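PDB 4Z48: uncharacterized protein TP-0789 domain-containing protein from Desulfovibrio piger ATCC 29098, which is of unknown function but has a LolA-like fold, related to outer-membrane lipoprotein-sorting proteins, and so may handle lipid or lipoprotein cargo in the cell envelope. Local coordinates for residues S28-M34 and R45-S51; V80-G85 and I124-D129; R116-S120 and R211-P215. All coordinates share one frame; numbering follows the deposited sequence.

Contact 1 of 3, residues S28-M34 and R45-S51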
loop_
_atom_site.group_PDB
_atom_site.type_symbol
_atom_site.label_atom_id
_atom_site.label_comp_id
_atom_site.label_asym_id
_atom_site.label_seq_id
_atom_site.Cartn_x
_atom_site.Cartn_y
_atom_site.Cartn_z
ATOM N N SER A 28 14.231 2.930 -0.971
ATOM C CA SER A 28 14.204 1.619 -0.333
ATOM C C SER A 28 14.174 0.477 -1.343
ATOM O O SER A 28 13.722 0.617 -2.482
ATOM C CB SER A 28 12.994 1.485 0.594
ATOM O OG SER A 28 11.781 1.632 -0.116
ATOM N N TYR A 29 14.613 -0.678 -0.868
ATOM C CA TYR A 29 14.625 -1.920 -1.605
ATOM C C TYR A 29 14.064 -2.988 -0.721
ATOM O O TYR A 29 14.375 -2.982 0.471
ATOM C CB TYR A 29 16.058 -2.258 -2.021
ATOM C CG TYR A 29 16.225 -3.664 -2.536
ATOM C CD1 TYR A 29 15.912 -3.984 -3.857
ATOM C CD2 TYR A 29 16.628 -4.697 -1.690
ATOM C CE1 TYR A 29 16.069 -5.282 -4.344
ATOM C CE2 TYR A 29 16.773 -6.006 -2.165
ATOM C CZ TYR A 29 16.485 -6.289 -3.492
ATOM O OH TYR A 29 16.607 -7.558 -3.987
ATOM N N SER A 30 13.234 -3.893 -1.268
ATOM C CA SER A 30 12.794 -5.067 -0.519
ATOM C C SER A 30 12.473 -6.236 -1.445
ATOM O O SER A 30 12.348 -6.082 -2.652
ATOM C CB SER A 30 11.611 -4.776 0.394
ATOM O OG SER A 30 10.379 -4.693 -0.290
ATOM N N GLU A 31 12.406 -7.411 -0.844
ATOM C CA GLU A 31 12.021 -8.662 -1.475
ATOM C C GLU A 31 10.760 -9.176 -0.770
ATOM O O GLU A 31 10.588 -9.000 0.445
ATOM C CB GLU A 31 13.171 -9.672 -1.384
ATOM C CG GLU A 31 14.369 -9.270 -2.219
ATOM C CD GLU A 31 15.618 -10.073 -1.930
ATOM O OE1 GLU A 31 15.499 -11.143 -1.297
ATOM O OE2 GLU A 31 16.719 -9.615 -2.303
ATOM N N ALA A 32 9.851 -9.745 -1.525
ATOM C CA ALA A 32 8.615 -10.256 -0.922
ATOM C C ALA A 32 8.164 -11.541 -1.573
ATOM O O ALA A 32 8.494 -11.797 -2.738
ATOM C CB ALA A 32 7.486 -9.223 -1.040
ATOM N N VAL A 33 7.425 -12.349 -0.801
ATOM C CA VAL A 33 6.719 -13.546 -1.268
ATOM C C VAL A 33 5.253 -13.334 -0.872
ATOM O O VAL A 33 4.972 -12.988 0.281
ATOM C CB VAL A 33 7.301 -14.885 -0.735
ATOM C CG1 VAL A 33 6.359 -16.048 -1.072
ATOM C CG2 VAL A 33 8.671 -15.160 -1.346
HETATM N N MSE A 34 4.346 -13.539 -1.820
HETATM C CA MSE A 34 2.908 -13.408 -1.640
HETATM C C MSE A 34 2.264 -14.761 -1.887
HETATM O O MSE A 34 2.608 -15.446 -2.848
HETATM C CB MSE A 34 2.395 -12.315 -2.602
HETATM C CG MSE A 34 0.944 -12.380 -2.966
HETATM SE SE MSE A 34 0.682 -11.088 -4.454
HETATM C CE MSE A 34 0.672 -9.559 -3.522
ATOM N N ARG A 45 3.507 -15.624 -5.668
ATOM C CA ARG A 45 4.287 -14.643 -6.400
ATOM C C ARG A 45 5.487 -14.247 -5.579
ATOM O O ARG A 45 5.364 -14.138 -4.363
ATOM C CB ARG A 45 3.470 -13.383 -6.717
ATOM C CG ARG A 45 2.491 -13.512 -7.874
ATOM C CD ARG A 45 1.118 -13.976 -7.416
ATOM N NE ARG A 45 0.170 -13.940 -8.524
ATOM C CZ ARG A 45 -0.008 -14.919 -9.395
ATOM N NH1 ARG A 45 0.688 -16.048 -9.287
ATOM N NH2 ARG A 45 -0.891 -14.787 -10.376
ATOM N N SER A 46 6.629 -14.046 -6.232
ATOM C CA SER A 46 7.862 -13.531 -5.623
ATOM C C SER A 46 8.165 -12.252 -6.344
ATOM O O SER A 46 8.097 -12.246 -7.578
ATOM C CB SER A 46 9.027 -14.514 -5.769
ATOM O OG SER A 46 8.944 -15.602 -4.867
ATOM N N PHE A 47 8.508 -11.186 -5.629
ATOM C CA PHE A 47 8.832 -9.920 -6.286
ATOM C C PHE A 47 9.846 -9.070 -5.510
ATOM O O PHE A 47 10.085 -9.291 -4.339
ATOM C CB PHE A 47 7.571 -9.084 -6.577
ATOM C CG PHE A 47 6.677 -8.739 -5.407
ATOM C CD1 PHE A 47 5.686 -9.622 -4.979
ATOM C CD2 PHE A 47 6.797 -7.516 -4.756
ATOM C CE1 PHE A 47 4.850 -9.301 -3.906
ATOM C CE2 PHE A 47 5.931 -7.172 -3.712
ATOM C CZ PHE A 47 4.940 -8.054 -3.314
ATOM N N LYS A 48 10.479 -8.135 -6.209
ATOM C CA LYS A 48 11.361 -7.132 -5.618
ATOM C C LYS A 48 10.701 -5.774 -5.836
ATOM O O LYS A 48 10.079 -5.547 -6.882
ATOM C CB LYS A 48 12.782 -7.163 -6.213
ATOM C CG LYS A 48 13.604 -8.398 -5.851
ATOM C CD LYS A 48 14.850 -8.503 -6.714
ATOM C CE LYS A 48 15.730 -9.644 -6.250
ATOM N NZ LYS A 48 15.199 -10.974 -6.648
ATOM N N THR A 49 10.780 -4.888 -4.833
ATOM C CA THR A 49 10.232 -3.546 -4.919
ATOM C C THR A 49 11.358 -2.525 -4.782
ATOM O O THR A 49 12.100 -2.558 -3.814
ATOM C CB THR A 49 9.094 -3.298 -3.866
ATOM O OG1 THR A 49 8.056 -4.272 -4.033
ATOM C CG2 THR A 49 8.460 -1.913 -4.011
ATOM N N TYR A 50 11.415 -1.570 -5.704
ATOM C CA TYR A 50 12.360 -0.436 -5.652
ATOM C C TYR A 50 11.540 0.838 -5.465
ATOM O O TYR A 50 10.518 0.978 -6.124
ATOM C CB TYR A 50 13.183 -0.357 -6.958
ATOM C CG TYR A 50 13.927 -1.623 -7.302
ATOM C CD1 TYR A 50 13.305 -2.654 -8.009
ATOM C CD2 TYR A 50 15.263 -1.787 -6.949
ATOM C CE1 TYR A 50 13.980 -3.834 -8.305
ATOM C CE2 TYR A 50 15.967 -2.940 -7.297
ATOM C CZ TYR A 50 15.322 -3.962 -7.977
ATOM O OH TYR A 50 16.008 -5.111 -8.305
ATOM N N SER A 51 11.927 1.738 -4.538
ATOM C CA SER A 51 11.165 2.982 -4.354
ATOM C C SER A 51 12.108 4.122 -4.142
ATOM O O SER A 51 13.192 3.905 -3.608
ATOM C CB SER A 51 10.193 2.890 -3.175
ATOM O OG SER A 51 9.534 1.638 -3.133
HETATM O O HOH W 1 11.272 -0.830 -1.772
HETATM O O HOH W 2 18.187 -6.711 -6.727
HETATM O O HOH W 3 9.150 -6.319 -2.459
#
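F47 turns its ring toward A32 through a first torsion of 57°, which sets CG between its own backbone N and carbonyl carbon, while Y29 carries CG anti to the backbone N, placing its ring beside that of Y50. One face of the F47 ring lies over A32: CB of A32 is 3.8 Å from the ring centroid and 20° off its normal, a CH-pi contact displaced toward the rim at CZ. CB of M34 meets the same ring at its edge, near CE1. On the opposite side of the strands Y29 and Y50 lie side by side and point the same way, CD1 of Y29 coming 3.6 Å from CE2 of Y50, with the ring planes oblique to each other. Beyond the ring, the Y29 hydroxyl donates to the anti lone pair of E31 OE2 (OH to OE2 2.7 Å) and rests on the aliphatic part of K48, with OH 3.2 Å from CE. E31 is held further by N227, and Y50 stacks on Y238.

Eight backbone hydrogen bonds join the strands, two in each of the pairs S28-S51, S30-T49, A32-F47 and M34-R45; the straightest runs from M34 N to R45 O (2.8 Å). On the face that carries A32 and F47, two waters join the serines and T49: one donates to T49 O and bonds to S28 OG, and another bridges S30 OG and T49 OG1, the latter 2.8 Å from the water. F47 also meets F67 of the next strand, and W225 reaches A32 from the other flank. With the axes of segments 28-34 and 45-51 4.7 Å apart at 164°, and hydrogen-bonded and non-hydrogen-bonded pairs alternating, the arrangement is that of an antiparallel beta hairpin, formed by strands 27-38 and 41-54 within the LolA-like fold.

Contact 2 of 3, residues V80-G85 and I124-D129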
loop_
_atom_site.group_PDB
_atom_site.type_symbol
_atom_site.label_atom_id
_atom_site.label_comp_id
_atom_site.label_asym_id
_atom_site.label_seq_id
_atom_site.Cartn_x
_atom_site.Cartn_y
_atom_site.Cartn_z
ATOM N N VAL A 80 5.048 2.785 -10.815
ATOM C CA VAL A 80 4.071 3.655 -10.166
ATOM C C VAL A 80 4.706 5.012 -9.911
ATOM O O VAL A 80 5.802 5.075 -9.353
ATOM C CB VAL A 80 3.500 3.066 -8.839
ATOM C CG1 VAL A 80 2.381 3.950 -8.286
ATOM C CG2 VAL A 80 3.058 1.604 -8.981
ATOM N N TRP A 81 4.041 6.079 -10.370
ATOM C CA TRP A 81 4.402 7.480 -10.128
ATOM C C TRP A 81 3.285 8.059 -9.273
ATOM O O TRP A 81 2.198 8.375 -9.779
ATOM C CB TRP A 81 4.584 8.254 -11.435
ATOM C CG TRP A 81 5.749 7.853 -12.281
ATOM C CD1 TRP A 81 6.693 6.902 -12.010
ATOM C CD2 TRP A 81 6.067 8.377 -13.580
ATOM N NE1 TRP A 81 7.587 6.813 -13.053
ATOM C CE2 TRP A 81 7.229 7.710 -14.027
ATOM C CE3 TRP A 81 5.498 9.382 -14.394
ATOM C CZ2 TRP A 81 7.829 7.996 -15.254
ATOM C CZ3 TRP A 81 6.084 9.661 -15.618
ATOM C CH2 TRP A 81 7.237 8.971 -16.039
ATOM N N SER A 82 3.512 8.059 -7.961
ATOM C CA SER A 82 2.552 8.469 -6.945
ATOM C C SER A 82 2.877 9.894 -6.504
ATOM O O SER A 82 4.009 10.183 -6.122
ATOM C CB SER A 82 2.555 7.471 -5.785
ATOM O OG SER A 82 1.479 7.651 -4.883
ATOM N N TYR A 83 1.909 10.810 -6.672
ATOM C CA TYR A 83 2.100 12.242 -6.411
ATOM C C TYR A 83 1.432 12.754 -5.138
ATOM O O TYR A 83 0.299 12.390 -4.818
ATOM C CB TYR A 83 1.556 13.070 -7.586
ATOM C CG TYR A 83 2.060 12.632 -8.942
ATOM C CD1 TYR A 83 3.377 12.879 -9.335
ATOM C CD2 TYR A 83 1.236 11.933 -9.818
ATOM C CE1 TYR A 83 3.860 12.436 -10.561
ATOM C CE2 TYR A 83 1.715 11.463 -11.041
ATOM C CZ TYR A 83 3.018 11.736 -11.418
ATOM O OH TYR A 83 3.465 11.336 -12.645
ATOM N N ARG A 84 2.143 13.611 -4.415
ATOM C CA ARG A 84 1.595 14.251 -3.226
ATOM C C ARG A 84 0.598 15.300 -3.691
ATOM O O ARG A 84 0.925 16.123 -4.559
ATOM C CB ARG A 84 2.711 14.873 -2.363
ATOM C CG ARG A 84 2.310 15.121 -0.903
ATOM C CD ARG A 84 2.055 13.838 -0.116
ATOM N NE ARG A 84 3.284 13.114 0.209
ATOM C CZ ARG A 84 3.348 12.103 1.073
ATOM N NH1 ARG A 84 2.258 11.696 1.712
ATOM N NH2 ARG A 84 4.505 11.497 1.310
ATOM N N GLY A 85 -0.628 15.200 -3.185
ATOM C CA GLY A 85 -1.688 16.147 -3.521
ATOM C C GLY A 85 -2.714 15.598 -4.486
ATOM O O GLY A 85 -2.511 14.536 -5.086
ATOM N N ILE A 124 -1.573 -0.458 -4.043
ATOM C CA ILE A 124 -0.141 -0.431 -4.318
ATOM C C ILE A 124 0.427 1.018 -4.304
ATOM O O ILE A 124 1.627 1.179 -4.164
ATOM C CB ILE A 124 0.119 -1.186 -5.652
ATOM C CG1 ILE A 124 -0.239 -2.697 -5.531
ATOM C CG2 ILE A 124 1.506 -0.988 -6.219
ATOM C CD1 ILE A 124 0.152 -3.400 -4.283
ATOM N N GLN A 125 -0.416 2.054 -4.379
ATOM C CA GLN A 125 0.046 3.455 -4.274
ATOM C C GLN A 125 0.271 3.877 -2.794
ATOM O O GLN A 125 0.035 3.075 -1.885
ATOM C CB GLN A 125 -0.965 4.401 -4.919
ATOM C CG GLN A 125 -1.258 4.080 -6.380
ATOM C CD GLN A 125 -2.605 4.590 -6.825
ATOM O OE1 GLN A 125 -3.492 4.936 -6.026
ATOM N NE2 GLN A 125 -2.805 4.593 -8.120
ATOM N N ASN A 126 0.687 5.162 -2.564
ATOM C CA ASN A 126 0.965 5.772 -1.252
ATOM C C ASN A 126 -0.204 5.555 -0.292
ATOM O O ASN A 126 -1.320 6.018 -0.550
ATOM C CB ASN A 126 1.262 7.278 -1.414
ATOM C CG ASN A 126 1.720 8.040 -0.181
ATOM O OD1 ASN A 126 1.845 7.517 0.933
ATOM N ND2 ASN A 126 1.970 9.328 -0.358
ATOM N N LEU A 127 0.060 4.812 0.798
ATOM C CA LEU A 127 -0.930 4.491 1.832
ATOM C C LEU A 127 -1.164 5.689 2.788
ATOM O O LEU A 127 -2.187 5.712 3.480
ATOM C CB LEU A 127 -0.479 3.227 2.619
ATOM C CG LEU A 127 -1.390 2.614 3.717
ATOM C CD1 LEU A 127 -2.777 2.279 3.210
ATOM C CD2 LEU A 127 -0.764 1.363 4.303
ATOM N N ASP A 128 -0.251 6.693 2.801
ATOM C CA ASP A 128 -0.370 7.803 3.735
ATOM C C ASP A 128 -0.417 9.194 3.049
ATOM O O ASP A 128 0.274 10.121 3.488
ATOM C CB ASP A 128 0.769 7.723 4.773
ATOM C CG ASP A 128 0.633 6.545 5.730
ATOM O OD1 ASP A 128 -0.222 6.614 6.650
ATOM O OD2 ASP A 128 1.375 5.547 5.553
ATOM N N ASP A 129 -1.276 9.351 2.020
ATOM C CA ASP A 129 -1.494 10.629 1.325
ATOM C C ASP A 129 -2.534 11.411 2.144
ATOM O O ASP A 129 -3.727 11.377 1.839
ATOM C CB ASP A 129 -1.942 10.380 -0.126
ATOM C CG ASP A 129 -1.599 11.502 -1.093
ATOM O OD1 ASP A 129 -1.937 12.668 -0.796
ATOM O OD2 ASP A 129 -1.034 11.203 -2.171
HETATM O O HOH W 4 1.588 10.277 -3.153
#
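N126 stands with its amide nearly perpendicular to the guanidinium of R84, the two planes 83° apart, at the point where an Asx turn in the loop meets the residues just past strand 77-82. The turn is closed by N126 OD1, which accepts from D128 N at 2.9 Å; ND2 of the same amide lies over one face of the guanidinium, offset toward its rim and 3.2 Å from NH1. Both nitrogens are donors, so this approach is a packing contact and not a bond. D128 O lies at the guanidinium edge, in its plane. R84 gets there by bending at its second and third torsions (66° and 73°), which turn the guanidinium toward N126 and D128 O, and D20 and E61 are weak, long ion partners for it.

Earlier in the chain, S82 OG receives a weak bond from N126 N, but its stronger partner is D90. V80 crosses I124 at about a right angle, the methyls CG2 of each 4.1 Å apart. A single water fastens the polar groups together: it accepts from N126 ND2 and donates both to S82 OG and to D129 OD2, the last at 2.9 Å.

Contact 3 of 3, residues R116-S120 and R211-P215; sequences RSDLS and RVERP
R214 reaches from its strand to D118, and its chain can be followed atom by atom along the carboxylate. CB lies 3.4 Å from D118 OD1, and CG remains beside that oxygen at 3.5 Å. CD is near both D118 OD1 and D118 O, at similar distances. The bend at the third torsion then brings NE to D118 OD1 at 2.8 Å with an N-H...O angle of 174°, a nearly straight salt-bridge bond. OD1 lies in the guanidinium plane, yet is met on its anti side and 32° out of the carboxylate plane; the two flat groups are turned 68° apart. At the tip, NH2 donates to a water that itself donates to R116 O, and S117 O lies over the guanidinium face.

The carboxylate is gripped further by S219 at OD1 and T221 at OD2. Farther along the loop, L119 CD1 packs on V212 CG2 at 3.8 Å, the two side chains crossing at about a right angle. S117 OG accepts from L119 N in an ST turn and is also bonded to F114 O. The loop 116-120 thus lies against strand 204-214, whose neighbours 219-230 and 189-201 contribute T221 and K191, the latter bonding D118 O through NZ; I36 of strand 27-38 also touches S117 and D118.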
loop_
_atom_site.group_PDB
_atom_site.type_symbol
_atom_site.label_atom_id
_atom_site.label_comp_id
_atom_site.label_asym_id
_atom_site.label_seq_id
_atom_site.Cartn_x
_atom_site.Cartn_y
_atom_site.Cartn_z
ATOM N N ARG A 116 -4.050 -11.151 -9.198
ATOM C CA ARG A 116 -5.066 -12.088 -8.722
ATOM C C ARG A 116 -5.084 -12.181 -7.186
ATOM O O ARG A 116 -5.727 -13.088 -6.641
ATOM C CB ARG A 116 -4.902 -13.480 -9.356
ATOM C CG ARG A 116 -4.977 -13.389 -10.886
ATOM C CD ARG A 116 -4.588 -14.673 -11.565
ATOM N NE ARG A 116 -5.518 -15.752 -11.283
ATOM C CZ ARG A 116 -5.403 -16.965 -11.816
ATOM N NH1 ARG A 116 -4.405 -17.240 -12.649
ATOM N NH2 ARG A 116 -6.287 -17.907 -11.530
ATOM N N SER A 117 -4.392 -11.242 -6.491
ATOM C CA SER A 117 -4.351 -11.187 -5.027
ATOM C C SER A 117 -5.564 -10.449 -4.454
ATOM O O SER A 117 -6.429 -9.953 -5.191
ATOM C CB SER A 117 -3.063 -10.534 -4.520
ATOM O OG SER A 117 -3.127 -9.119 -4.631
ATOM N N ASP A 118 -5.599 -10.364 -3.106
ATOM C CA ASP A 118 -6.646 -9.651 -2.375
ATOM C C ASP A 118 -6.334 -8.167 -2.288
ATOM O O ASP A 118 -7.171 -7.396 -1.829
ATOM C CB ASP A 118 -6.870 -10.291 -1.020
ATOM C CG ASP A 118 -7.512 -11.651 -1.243
ATOM O OD1 ASP A 118 -8.695 -11.687 -1.517
ATOM O OD2 ASP A 118 -6.769 -12.668 -1.305
ATOM N N LEU A 119 -5.206 -7.748 -2.862
ATOM C CA LEU A 119 -4.867 -6.323 -2.999
ATOM C C LEU A 119 -5.408 -5.816 -4.343
ATOM O O LEU A 119 -5.360 -6.572 -5.322
ATOM C CB LEU A 119 -3.334 -6.165 -2.996
ATOM C CG LEU A 119 -2.558 -6.219 -1.691
ATOM C CD1 LEU A 119 -2.550 -7.621 -1.088
ATOM C CD2 LEU A 119 -1.106 -5.889 -1.962
ATOM N N SER A 120 -5.890 -4.561 -4.409
ATOM C CA SER A 120 -6.298 -3.916 -5.647
ATOM C C SER A 120 -5.124 -3.129 -6.186
ATOM O O SER A 120 -4.193 -2.880 -5.430
ATOM C CB SER A 120 -7.481 -2.991 -5.398
ATOM O OG SER A 120 -8.653 -3.711 -5.054
ATOM N N ARG A 211 -1.568 -9.737 6.198
ATOM C CA ARG A 211 -2.622 -10.655 5.764
ATOM C C ARG A 211 -3.776 -9.758 5.258
ATOM O O ARG A 211 -4.176 -8.814 5.950
ATOM C CB ARG A 211 -3.026 -11.642 6.885
ATOM C CG ARG A 211 -4.150 -12.583 6.464
ATOM C CD ARG A 211 -4.569 -13.388 7.656
ATOM N NE ARG A 211 -5.746 -14.190 7.371
ATOM C CZ ARG A 211 -5.746 -15.505 7.179
ATOM N NH1 ARG A 211 -4.611 -16.195 7.241
ATOM N NH2 ARG A 211 -6.880 -16.141 6.927
ATOM N N VAL A 212 -4.240 -9.973 4.005
ATOM C CA VAL A 212 -5.327 -9.182 3.441
ATOM C C VAL A 212 -6.440 -10.149 3.070
ATOM O O VAL A 212 -6.212 -11.064 2.282
ATOM C CB VAL A 212 -4.862 -8.334 2.223
ATOM C CG1 VAL A 212 -6.008 -7.489 1.674
ATOM C CG2 VAL A 212 -3.652 -7.460 2.586
ATOM N N GLU A 213 -7.623 -9.966 3.649
ATOM C CA GLU A 213 -8.771 -10.832 3.469
ATOM C C GLU A 213 -9.899 -10.119 2.741
ATOM O O GLU A 213 -10.183 -8.955 3.000
ATOM C CB GLU A 213 -9.301 -11.320 4.841
ATOM C CG GLU A 213 -8.346 -12.129 5.710
ATOM C CD GLU A 213 -8.855 -12.422 7.118
ATOM O OE1 GLU A 213 -9.984 -11.998 7.457
ATOM O OE2 GLU A 213 -8.143 -13.121 7.873
ATOM N N ARG A 214 -10.502 -10.810 1.793
ATOM C CA ARG A 214 -11.703 -10.323 1.101
ATOM C C ARG A 214 -12.794 -11.291 1.503
ATOM O O ARG A 214 -12.862 -12.389 0.944
ATOM C CB ARG A 214 -11.507 -10.206 -0.429
ATOM C CG ARG A 214 -10.704 -8.933 -0.781
ATOM C CD ARG A 214 -10.709 -8.655 -2.256
ATOM N NE ARG A 214 -10.206 -9.801 -3.009
ATOM C CZ ARG A 214 -10.346 -9.980 -4.323
ATOM N NH1 ARG A 214 -11.036 -9.107 -5.054
ATOM N NH2 ARG A 214 -9.818 -11.045 -4.911
ATOM N N PRO A 215 -13.559 -10.960 2.575
ATOM C CA PRO A 215 -14.598 -11.893 3.056
ATOM C C PRO A 215 -15.651 -12.243 1.984
ATOM O O PRO A 215 -16.150 -13.370 1.966
ATOM C CB PRO A 215 -15.231 -11.152 4.247
ATOM C CG PRO A 215 -14.882 -9.680 4.046
ATOM C CD PRO A 215 -13.519 -9.718 3.392
HETATM O O HOH W 5 -7.515 -13.039 -4.542
#

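How the contacts relate
Contact 1 is regular sheet pairing, whereas contacts 2 and 3 both fix the long connection between strands 101-104 and 133-143 against strand ends. Contact 3 is buried and ionic; contacts 1 and 2 are partly buried, the first combining aromatic and aliphatic packing with backbone bonds, the second resting on a shared water, a weak backbone-to-hydroxyl bond, guanidinium-amide packing and a small apolar touch. Contact 3 touches both others: SE of M34 lies 3.8 Å from CB of S117, and CD1 of I124 lies 3.6 Å from CD2 of L119. Contacts 1 and 2, with centres about 17 Å apart, do not touch. Along the chain, the segments of contacts 2 and 3 alternate, while contact 1 closes before either opens.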